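Local coordinates for protein uncharacterized conserved (Bdellovibrio bacteriovorus, PDB 7O21) that probably trims peptidoglycan as an LD-carboxypeptidase of the YkuD family, an editing activity tied to the curved cell shape of this predatory bacterium, at residues T116-L121 and S131-H136; A204-D209 and K246-Q251; S240-I245 and Y269-H274. All coordinates share one frame; numbering follows the deposited sequence.

Interaction 1: residues T116-L121 and S131-H136; sequences TNYPNL and SGIWLH
In the L,D-transpeptidase (YkuD) domain, Thr116 and Ile133 meet where the chain leaving strand 113-116 passes the residue before the strand of His136, the predicted proton donor/acceptor. Thr116 OG1 donates to Ile133 O at 2.7 Å, the donor tilted 27° from the carbonyl plane. The same OG1 accepts Tyr118 N at 3.1 Å in an ST turn, so one hydroxyl both fixes the turn and ties it across. Thr116 N adds only a weak bond to Ile133 O. Tyr118 CG, anti to the backbone N (chi1 175°), sets the ring on the Ile133 side, and the two side chains cross at about a right angle. Ile133 CD1 makes a CH-pi contact 4.0 Å from the Tyr118 ring centroid, with CG1 nearer the rim of that face. Pro119 CB, beyond a cis peptide bond, sits over the centre of the opposite face, while Tyr118 OH is hydrogen-bonded to Gly130 N. At the ring's edge, in its plane, water 2 donates to Tyr118 O at 2.8 Å and accepts from Ile133 N at 2.9 Å. Strand 134-136 runs on between strands 113-116 and 152-153, Trp134 lying beside the predicted nucleophile Cys151 and packing on Gly225 of the second subunit.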
loop_
_atom_site.group_PDB
_atom_site.type_symbol
_atom_site.label_atom_id
_atom_site.label_comp_id
_atom_site.label_asym_id
_atom_site.label_seq_id
_atom_site.Cartn_x
_atom_site.Cartn_y
_atom_site.Cartn_z
ATOM N N THR A 116 -0.935 7.722 7.487
ATOM C CA THR A 116 -2.205 7.538 6.793
ATOM C C THR A 116 -1.989 6.824 5.460
ATOM O O THR A 116 -0.857 6.516 5.052
ATOM C CB THR A 116 -2.901 8.876 6.530
ATOM O OG1 THR A 116 -2.196 9.596 5.501
ATOM C CG2 THR A 116 -3.022 9.729 7.810
ATOM N N ASN A 117 -3.098 6.560 4.772
ATOM C CA ASN A 117 -3.058 6.028 3.419
ATOM C C ASN A 117 -3.070 7.125 2.362
ATOM O O ASN A 117 -3.322 6.829 1.190
ATOM C CB ASN A 117 -4.200 5.029 3.190
ATOM C CG ASN A 117 -5.570 5.687 3.250
ATOM O OD1 ASN A 117 -5.802 6.563 4.053
ATOM N ND2 ASN A 117 -6.476 5.271 2.357
ATOM N N TYR A 118 -2.824 8.378 2.733
ATOM C CA TYR A 118 -2.719 9.415 1.717
ATOM C C TYR A 118 -1.531 9.120 0.807
ATOM O O TYR A 118 -0.439 8.813 1.297
ATOM C CB TYR A 118 -2.520 10.801 2.343
ATOM C CG TYR A 118 -2.293 11.864 1.286
ATOM C CD1 TYR A 118 -3.364 12.538 0.722
ATOM C CD2 TYR A 118 -1.013 12.167 0.830
ATOM C CE1 TYR A 118 -3.174 13.496 -0.266
ATOM C CE2 TYR A 118 -0.815 13.122 -0.152
ATOM C CZ TYR A 118 -1.900 13.783 -0.690
ATOM O OH TYR A 118 -1.729 14.736 -1.672
ATOM N N PRO A 119 -1.686 9.245 -0.518
ATOM C CA PRO A 119 -2.904 9.630 -1.243
ATOM C C PRO A 119 -3.828 8.426 -1.460
ATOM O O PRO A 119 -3.353 7.338 -1.801
ATOM C CB PRO A 119 -2.352 10.127 -2.584
ATOM C CG PRO A 119 -1.110 9.290 -2.789
ATOM C CD PRO A 119 -0.518 9.148 -1.411
ATOM N N ASN A 120 -5.131 8.610 -1.240
ATOM C CA ASN A 120 -6.089 7.529 -1.431
ATOM C C ASN A 120 -6.517 7.468 -2.900
ATOM O O ASN A 120 -6.000 8.191 -3.757
ATOM C CB ASN A 120 -7.262 7.636 -0.455
ATOM C CG ASN A 120 -8.182 8.809 -0.749
ATOM O OD1 ASN A 120 -8.186 9.382 -1.846
ATOM N ND2 ASN A 120 -8.984 9.169 0.230
ATOM N N LEU A 121 -7.482 6.606 -3.203
ATOM C CA LEU A 121 -7.858 6.407 -4.599
ATOM C C LEU A 121 -8.494 7.648 -5.204
ATOM O O LEU A 121 -8.332 7.889 -6.408
ATOM C CB LEU A 121 -8.777 5.197 -4.731
ATOM C CG LEU A 121 -8.141 3.800 -4.631
ATOM C CD1 LEU A 121 -9.181 2.714 -4.905
ATOM C CD2 LEU A 121 -6.941 3.649 -5.571
ATOM N N SER A 131 2.966 16.091 -0.369
ATOM C CA SER A 131 3.699 15.391 0.672
ATOM C C SER A 131 2.746 14.571 1.539
ATOM O O SER A 131 1.538 14.820 1.591
ATOM C CB SER A 131 4.494 16.377 1.531
ATOM O OG SER A 131 3.795 17.601 1.690
ATOM N N GLY A 132 3.313 13.579 2.228
ATOM C CA GLY A 132 2.504 12.662 3.011
ATOM C C GLY A 132 1.756 13.349 4.138
ATOM O O GLY A 132 2.063 14.471 4.551
ATOM N N ILE A 133 0.743 12.648 4.646
ATOM C CA ILE A 133 -0.081 13.134 5.747
ATOM C C ILE A 133 0.053 12.149 6.893
ATOM O O ILE A 133 -0.250 10.959 6.733
ATOM C CB ILE A 133 -1.558 13.270 5.348
ATOM C CG1 ILE A 133 -1.711 14.214 4.157
ATOM C CG2 ILE A 133 -2.393 13.756 6.522
ATOM C CD1 ILE A 133 -3.154 14.479 3.789
ATOM N N TRP A 134 0.462 12.659 8.058
ATOM C CA TRP A 134 0.488 11.919 9.306
ATOM C C TRP A 134 -0.332 12.684 10.334
ATOM O O TRP A 134 -0.526 13.899 10.226
ATOM C CB TRP A 134 1.912 11.842 9.878
ATOM C CG TRP A 134 2.891 10.953 9.160
ATOM C CD1 TRP A 134 2.685 10.241 8.018
ATOM C CD2 TRP A 134 4.234 10.683 9.570
ATOM N NE1 TRP A 134 3.830 9.549 7.679
ATOM C CE2 TRP A 134 4.794 9.801 8.624
ATOM C CE3 TRP A 134 5.022 11.109 10.647
ATOM C CZ2 TRP A 134 6.104 9.323 8.727
ATOM C CZ3 TRP A 134 6.321 10.643 10.746
ATOM C CH2 TRP A 134 6.848 9.752 9.796
ATOM N N LEU A 135 -0.774 11.962 11.362
ATOM C CA LEU A 135 -1.273 12.557 12.598
ATOM C C LEU A 135 -0.159 12.416 13.631
ATOM O O LEU A 135 0.302 11.300 13.890
ATOM C CB LEU A 135 -2.518 11.802 13.065
ATOM C CG LEU A 135 -2.942 12.028 14.520
ATOM C CD1 LEU A 135 -3.493 13.445 14.793
ATOM C CD2 LEU A 135 -3.977 10.978 14.888
ATOM N N HIS A 136 0.333 13.533 14.163
ATOM C CA HIS A 136 1.475 13.425 15.065
ATOM C C HIS A 136 1.450 14.546 16.089
ATOM O O HIS A 136 0.535 15.364 16.122
ATOM C CB HIS A 136 2.809 13.362 14.302
ATOM C CG HIS A 136 3.151 14.606 13.543
ATOM N ND1 HIS A 136 3.638 15.747 14.155
ATOM C CD2 HIS A 136 3.127 14.874 12.214
ATOM C CE1 HIS A 136 3.881 16.664 13.234
ATOM N NE2 HIS A 136 3.578 16.159 12.048
HETATM O O HOH W 1 1.338 8.284 5.454
HETATM O O HOH W 2 0.813 9.985 3.483
#

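Interaction 2: residues A204-D209 and K246-Q251; sequences AWENQD and KVHLSQ
The indole of Trp205 presents one face to Val247, whose CG2 stands 4.0 Å above the ring plane, over its centre. This is a CH-pi contact only 16° off the normal of the six-membered ring. The other methyl, CG1, reaches Trp205 CE3 at 3.8 Å and touches CZ3 as well, so both branches of the valine bear on the benzo part of the indole, and the two side chains cross at about a right angle. Ile245 and Gln267 also pack against Trp205. The second flat group, the His248 imidazole, is met obliquely by Glu206 OE2, with NE2 4.4 Å from OE2.

Glu206 CG is anti to the backbone N (chi1 -178°), and the extended chain carries the carboxylate to the strand, where OE2 accepts Val247 N at 2.9 Å through its anti lone pair, nearly straight at 166°. Lys246 and His248 bond by their backbones to strand 260-270, so the carboxylate takes an N-H on the other edge of the strand. OE2 and nearby Val247 O are both acceptors, not bonded to each other; Arg202 NH1 binds Val247 O.

The chain leaves the helix in a Schellman motif at Gln208, with Asp209 N bonded to Ala204 O at 3.0 Å and Gln208 N to Trp205 O at 2.8 Å. A long helix packed on a curved antiparallel sheet is characteristic of the NTF2-like fold, and here Trp205 and Glu206 make that contact.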
loop_
_atom_site.group_PDB
_atom_site.type_symbol
_atom_site.label_atom_id
_atom_site.label_comp_id
_atom_site.label_asym_id
_atom_site.label_seq_id
_atom_site.Cartn_x
_atom_site.Cartn_y
_atom_site.Cartn_z
ATOM N N ALA A 204 -29.881 -4.426 -6.908
ATOM C CA ALA A 204 -29.695 -4.568 -8.351
ATOM C C ALA A 204 -28.654 -5.633 -8.662
ATOM O O ALA A 204 -28.841 -6.463 -9.562
ATOM C CB ALA A 204 -29.304 -3.231 -8.980
ATOM N N TRP A 205 -27.556 -5.633 -7.914
ATOM C CA TRP A 205 -26.548 -6.670 -8.074
ATOM C C TRP A 205 -27.138 -8.043 -7.760
ATOM O O TRP A 205 -27.024 -8.980 -8.566
ATOM C CB TRP A 205 -25.369 -6.332 -7.155
ATOM C CG TRP A 205 -24.202 -7.256 -7.270
ATOM C CD1 TRP A 205 -24.002 -8.224 -8.214
ATOM C CD2 TRP A 205 -23.063 -7.299 -6.403
ATOM N NE1 TRP A 205 -22.811 -8.874 -7.986
ATOM C CE2 TRP A 205 -22.214 -8.322 -6.880
ATOM C CE3 TRP A 205 -22.682 -6.580 -5.264
ATOM C CZ2 TRP A 205 -21.006 -8.640 -6.258
ATOM C CZ3 TRP A 205 -21.479 -6.900 -4.650
ATOM C CH2 TRP A 205 -20.657 -7.920 -5.153
ATOM N N GLU A 206 -27.791 -8.179 -6.599
ATOM C CA GLU A 206 -28.338 -9.473 -6.197
ATOM C C GLU A 206 -29.373 -9.993 -7.191
ATOM O O GLU A 206 -29.410 -11.197 -7.484
ATOM C CB GLU A 206 -28.926 -9.384 -4.789
ATOM C CG GLU A 206 -29.468 -10.710 -4.273
ATOM C CD GLU A 206 -29.889 -10.616 -2.818
ATOM O OE1 GLU A 206 -31.007 -10.120 -2.559
ATOM O OE2 GLU A 206 -29.101 -11.009 -1.935
ATOM N N ASN A 207 -30.244 -9.111 -7.690
ATOM C CA ASN A 207 -31.198 -9.495 -8.727
ATOM C C ASN A 207 -30.518 -9.757 -10.055
ATOM O O ASN A 207 -31.175 -10.232 -10.986
ATOM C CB ASN A 207 -32.209 -8.367 -8.929
ATOM C CG ASN A 207 -33.258 -8.318 -7.850
ATOM O OD1 ASN A 207 -33.598 -9.337 -7.240
ATOM N ND2 ASN A 207 -33.796 -7.125 -7.612
ATOM N N GLN A 208 -29.225 -9.449 -10.164
ATOM C CA GLN A 208 -28.518 -9.484 -11.439
ATOM C C GLN A 208 -29.316 -8.766 -12.526
ATOM O O GLN A 208 -29.464 -9.243 -13.653
ATOM C CB GLN A 208 -28.107 -10.907 -11.808
ATOM C CG GLN A 208 -27.301 -11.543 -10.686
ATOM C CD GLN A 208 -26.654 -12.848 -11.077
ATOM O OE1 GLN A 208 -25.501 -12.889 -11.511
ATOM N NE2 GLN A 208 -27.397 -13.935 -10.921
ATOM N N ASP A 209 -29.853 -7.602 -12.162
ATOM C CA ASP A 209 -30.531 -6.692 -13.084
ATOM C C ASP A 209 -29.429 -5.823 -13.675
ATOM O O ASP A 209 -29.054 -4.789 -13.120
ATOM C CB ASP A 209 -31.571 -5.878 -12.325
ATOM C CG ASP A 209 -32.417 -4.996 -13.225
ATOM O OD1 ASP A 209 -31.961 -4.615 -14.327
ATOM O OD2 ASP A 209 -33.544 -4.670 -12.799
ATOM N N LYS A 246 -26.752 -14.396 -3.835
ATOM C CA LYS A 246 -27.107 -13.690 -2.613
ATOM C C LYS A 246 -25.959 -12.752 -2.277
ATOM O O LYS A 246 -24.800 -13.175 -2.275
ATOM C CB LYS A 246 -27.278 -14.681 -1.457
ATOM C CG LYS A 246 -28.564 -15.504 -1.494
ATOM C CD LYS A 246 -28.350 -16.843 -0.794
ATOM C CE LYS A 246 -29.218 -17.002 0.440
ATOM N NZ LYS A 246 -28.545 -16.479 1.663
ATOM N N VAL A 247 -26.279 -11.489 -2.000
ATOM C CA VAL A 247 -25.285 -10.502 -1.583
ATOM C C VAL A 247 -25.762 -9.893 -0.273
ATOM O O VAL A 247 -26.835 -9.281 -0.228
ATOM C CB VAL A 247 -25.066 -9.401 -2.634
ATOM C CG1 VAL A 247 -23.967 -8.441 -2.162
ATOM C CG2 VAL A 247 -24.737 -10.009 -3.990
ATOM N N HIS A 248 -24.984 -10.064 0.787
ATOM C CA HIS A 248 -25.318 -9.508 2.089
ATOM C C HIS A 248 -24.194 -8.593 2.548
ATOM O O HIS A 248 -23.012 -8.924 2.398
ATOM C CB HIS A 248 -25.559 -10.626 3.102
ATOM C CG HIS A 248 -26.784 -11.439 2.809
ATOM N ND1 HIS A 248 -26.795 -12.817 2.846
ATOM C CD2 HIS A 248 -28.037 -11.063 2.455
ATOM C CE1 HIS A 248 -28.003 -13.255 2.535
ATOM N NE2 HIS A 248 -28.776 -12.210 2.296
ATOM N N LEU A 249 -24.570 -7.437 3.094
ATOM C CA LEU A 249 -23.616 -6.426 3.527
ATOM C C LEU A 249 -23.837 -6.135 5.000
ATOM O O LEU A 249 -24.974 -5.889 5.418
ATOM C CB LEU A 249 -23.836 -5.123 2.755
ATOM C CG LEU A 249 -23.942 -5.217 1.234
ATOM C CD1 LEU A 249 -24.211 -3.844 0.624
ATOM C CD2 LEU A 249 -22.676 -5.812 0.696
ATOM N N SER A 250 -22.758 -6.146 5.782
ATOM C CA SER A 250 -22.872 -5.664 7.147
ATOM C C SER A 250 -23.150 -4.163 7.146
ATOM O O SER A 250 -22.916 -3.453 6.160
ATOM C CB SER A 250 -21.590 -5.955 7.926
ATOM O OG SER A 250 -20.532 -5.087 7.528
ATOM N N GLN A 251 -23.679 -3.684 8.252
ATOM C CA GLN A 251 -23.915 -2.258 8.362
ATOM C C GLN A 251 -22.629 -1.512 8.004
ATOM O O GLN A 251 -21.588 -1.753 8.631
ATOM C CB GLN A 251 -24.341 -1.897 9.778
ATOM C CG GLN A 251 -24.422 -0.408 9.996
ATOM C CD GLN A 251 -24.761 -0.092 11.424
ATOM O OE1 GLN A 251 -25.811 -0.498 11.928
ATOM N NE2 GLN A 251 -23.874 0.631 12.096
#

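Interaction 3: residues S240-I245 and Y269-H274; sequences SKYEYI and YESDKH
Ile245 lies against the Glu270 carbonyl and reaches Tyr269. Its CA already makes a CA-H...O contact with Glu270 O at 3.2 Å, and CB lies 3.4 Å from that same oxygen. From CB the chain forks: CG2 touches Tyr269 OH at 3.6 Å and leans on Ser271 CB, while CG1 sits between the backbone N and the carbonyl carbon (chi1 64°). At the tip, CD1 comes obliquely to the phenol ring, 3.8 Å from Tyr269 CE2, with the hydroxyl close by.

In the NTF2-like domain this joins two connections at one end of the sheet: the link from helix 228-241 into strand 246-257, and the turn between strands 260-270 and 275-287. Ser271 OG shapes that turn as an ST turn, accepting Lys273 N at 3.2 Å and, weakly, His274 N.

The same OG lies over one face of the Tyr242 ring, with Lys241 CB over the centre of the opposite face. The phenol end of Tyr242 meets the Lys273 side chain obliquely, Tyr242 CZ lying 4.1 Å from Lys273 CB, and Tyr242 OH makes a weak hydrogen bond to a bound di(hydroxyethyl)ether. Nearer solvent, two waters bridge the segments: water 3, backbone to backbone, donates to Tyr244 O at 2.6 Å and accepts from Asp272 N at 2.8 Å, while water 4 accepts from Tyr244 N and donates to the carboxylate oxygen Asp272 OD2.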
loop_
_atom_site.group_PDB
_atom_site.type_symbol
_atom_site.label_atom_id
_atom_site.label_comp_id
_atom_site.label_asym_id
_atom_site.label_seq_id
_atom_site.Cartn_x
_atom_site.Cartn_y
_atom_site.Cartn_z
ATOM N N SER A 240 -24.942 -15.476 -16.626
ATOM C CA SER A 240 -25.329 -16.538 -17.547
ATOM C C SER A 240 -25.128 -17.916 -16.932
ATOM O O SER A 240 -25.853 -18.860 -17.271
ATOM C CB SER A 240 -24.540 -16.419 -18.852
ATOM O OG SER A 240 -23.211 -16.877 -18.690
ATOM N N LYS A 241 -24.158 -18.053 -16.028
ATOM C CA LYS A 241 -23.799 -19.346 -15.460
ATOM C C LYS A 241 -24.469 -19.637 -14.126
ATOM O O LYS A 241 -24.743 -20.804 -13.828
ATOM C CB LYS A 241 -22.281 -19.453 -15.286
ATOM C CG LYS A 241 -21.503 -19.278 -16.579
ATOM C CD LYS A 241 -20.081 -19.809 -16.457
ATOM C CE LYS A 241 -19.166 -18.827 -15.740
ATOM N NZ LYS A 241 -18.014 -19.521 -15.098
ATOM N N TYR A 242 -24.734 -18.614 -13.317
ATOM C CA TYR A 242 -25.259 -18.789 -11.964
ATOM C C TYR A 242 -26.488 -17.901 -11.858
ATOM O O TYR A 242 -26.364 -16.686 -11.667
ATOM C CB TYR A 242 -24.205 -18.413 -10.930
ATOM C CG TYR A 242 -22.946 -19.225 -11.082
ATOM C CD1 TYR A 242 -23.003 -20.609 -11.170
ATOM C CD2 TYR A 242 -21.704 -18.611 -11.180
ATOM C CE1 TYR A 242 -21.855 -21.366 -11.327
ATOM C CE2 TYR A 242 -20.548 -19.359 -11.338
ATOM C CZ TYR A 242 -20.631 -20.737 -11.410
ATOM O OH TYR A 242 -19.490 -21.491 -11.566
ATOM N N GLU A 243 -27.667 -18.523 -11.961
ATOM C CA GLU A 243 -28.908 -17.770 -12.100
ATOM C C GLU A 243 -29.235 -16.969 -10.845
ATOM O O GLU A 243 -29.701 -15.827 -10.938
ATOM C CB GLU A 243 -30.055 -18.722 -12.432
ATOM C CG GLU A 243 -31.333 -18.020 -12.856
ATOM C CD GLU A 243 -32.394 -18.985 -13.356
ATOM O OE1 GLU A 243 -32.669 -18.987 -14.575
ATOM O OE2 GLU A 243 -32.964 -19.731 -12.534
ATOM N N TYR A 244 -29.028 -17.547 -9.666
ATOM C CA TYR A 244 -29.413 -16.907 -8.416
ATOM C C TYR A 244 -28.193 -16.722 -7.531
ATOM O O TYR A 244 -27.437 -17.672 -7.291
ATOM C CB TYR A 244 -30.482 -17.717 -7.676
ATOM C CG TYR A 244 -31.793 -17.809 -8.423
ATOM C CD1 TYR A 244 -32.646 -16.717 -8.509
ATOM C CD2 TYR A 244 -32.173 -18.988 -9.048
ATOM C CE1 TYR A 244 -33.847 -16.799 -9.197
ATOM C CE2 TYR A 244 -33.366 -19.079 -9.733
ATOM C CZ TYR A 244 -34.201 -17.985 -9.806
ATOM O OH TYR A 244 -35.390 -18.086 -10.493
ATOM N N ILE A 245 -28.005 -15.494 -7.049
ATOM C CA ILE A 245 -26.944 -15.179 -6.105
ATOM C C ILE A 245 -27.539 -14.444 -4.911
ATOM O O ILE A 245 -28.669 -13.952 -4.945
ATOM C CB ILE A 245 -25.801 -14.359 -6.746
ATOM C CG1 ILE A 245 -26.308 -12.987 -7.202
ATOM C CG2 ILE A 245 -25.160 -15.130 -7.902
ATOM C CD1 ILE A 245 -25.186 -12.008 -7.568
ATOM N N TYR A 269 -20.881 -12.979 -0.329
ATOM C CA TYR A 269 -21.338 -13.281 -1.683
ATOM C C TYR A 269 -21.552 -14.782 -1.804
ATOM O O TYR A 269 -20.657 -15.566 -1.471
ATOM C CB TYR A 269 -20.269 -12.866 -2.704
ATOM C CG TYR A 269 -20.694 -13.074 -4.142
ATOM C CD1 TYR A 269 -20.454 -14.273 -4.794
ATOM C CD2 TYR A 269 -21.328 -12.059 -4.839
ATOM C CE1 TYR A 269 -20.850 -14.454 -6.110
ATOM C CE2 TYR A 269 -21.711 -12.222 -6.142
ATOM C CZ TYR A 269 -21.485 -13.422 -6.764
ATOM O OH TYR A 269 -21.870 -13.559 -8.073
ATOM N N GLU A 270 -22.715 -15.180 -2.306
ATOM C CA GLU A 270 -23.027 -16.599 -2.462
ATOM C C GLU A 270 -23.640 -16.876 -3.822
ATOM O O GLU A 270 -24.615 -16.232 -4.214
ATOM C CB GLU A 270 -23.998 -17.086 -1.383
ATOM C CG GLU A 270 -24.393 -18.557 -1.574
ATOM C CD GLU A 270 -25.052 -19.173 -0.348
ATOM O OE1 GLU A 270 -25.560 -18.424 0.508
ATOM O OE2 GLU A 270 -25.071 -20.417 -0.244
ATOM N N SER A 271 -23.086 -17.859 -4.516
ATOM C CA SER A 271 -23.753 -18.518 -5.625
ATOM C C SER A 271 -23.858 -20.000 -5.292
ATOM O O SER A 271 -23.370 -20.466 -4.258
ATOM C CB SER A 271 -22.962 -18.341 -6.916
ATOM O OG SER A 271 -21.772 -19.105 -6.836
ATOM N N ASP A 272 -24.472 -20.764 -6.191
ATOM C CA ASP A 272 -24.560 -22.198 -5.936
ATOM C C ASP A 272 -23.192 -22.864 -5.877
ATOM O O ASP A 272 -23.072 -23.958 -5.316
ATOM C CB ASP A 272 -25.469 -22.870 -6.961
ATOM C CG ASP A 272 -26.935 -22.697 -6.616
ATOM O OD1 ASP A 272 -27.255 -22.721 -5.405
ATOM O OD2 ASP A 272 -27.754 -22.517 -7.536
ATOM N N LYS A 273 -22.157 -22.226 -6.423
ATOM C CA LYS A 273 -20.818 -22.803 -6.450
ATOM C C LYS A 273 -19.989 -22.463 -5.213
ATOM O O LYS A 273 -19.381 -23.356 -4.614
ATOM C CB LYS A 273 -20.073 -22.372 -7.714
ATOM C CG LYS A 273 -18.701 -23.028 -7.878
ATOM C CD LYS A 273 -18.311 -23.135 -9.340
ATOM C CE LYS A 273 -17.100 -24.029 -9.523
ATOM N NZ LYS A 273 -17.397 -25.418 -9.082
ATOM N N HIS A 274 -19.914 -21.187 -4.830
ATOM C CA HIS A 274 -19.085 -20.813 -3.689
ATOM C C HIS A 274 -19.731 -19.705 -2.867
ATOM O O HIS A 274 -20.638 -18.999 -3.317
ATOM C CB HIS A 274 -17.641 -20.408 -4.058
ATOM C CG HIS A 274 -17.397 -20.221 -5.526
ATOM N ND1 HIS A 274 -18.053 -19.272 -6.279
ATOM C CD2 HIS A 274 -16.528 -20.832 -6.365
ATOM C CE1 HIS A 274 -17.616 -19.324 -7.524
ATOM N NE2 HIS A 274 -16.690 -20.264 -7.604
HETATM O O HOH W 3 -25.918 -19.603 -8.263
HETATM O O HOH W 4 -28.981 -20.363 -9.350
#

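Overall arrangement
Interaction 1 belongs to the catalytic domain, its centre about 32 Å from that of interaction 2 and about 39 Å from that of interaction 3, on the opposite side of the chain's centre. Interactions 2 and 3 share the NTF2-like sheet and touch: Lys246 N probably bonds to Glu270 O, and Gln208 NE2 to Tyr242 O. All are partly buried, interaction 1 nearest the chain's centre (about 12 Å) and interaction 3 farthest out (about 30 Å), with exposed Tyr244, Asp272 and Lys273. Interaction 1 mixes a hydroxyl bond, waters and a CH-pi contact beside the active site; interaction 2 sets helix on strand through indole packing and one carboxylate bond; interaction 3 joins loops by side-chain packing and bridging waters.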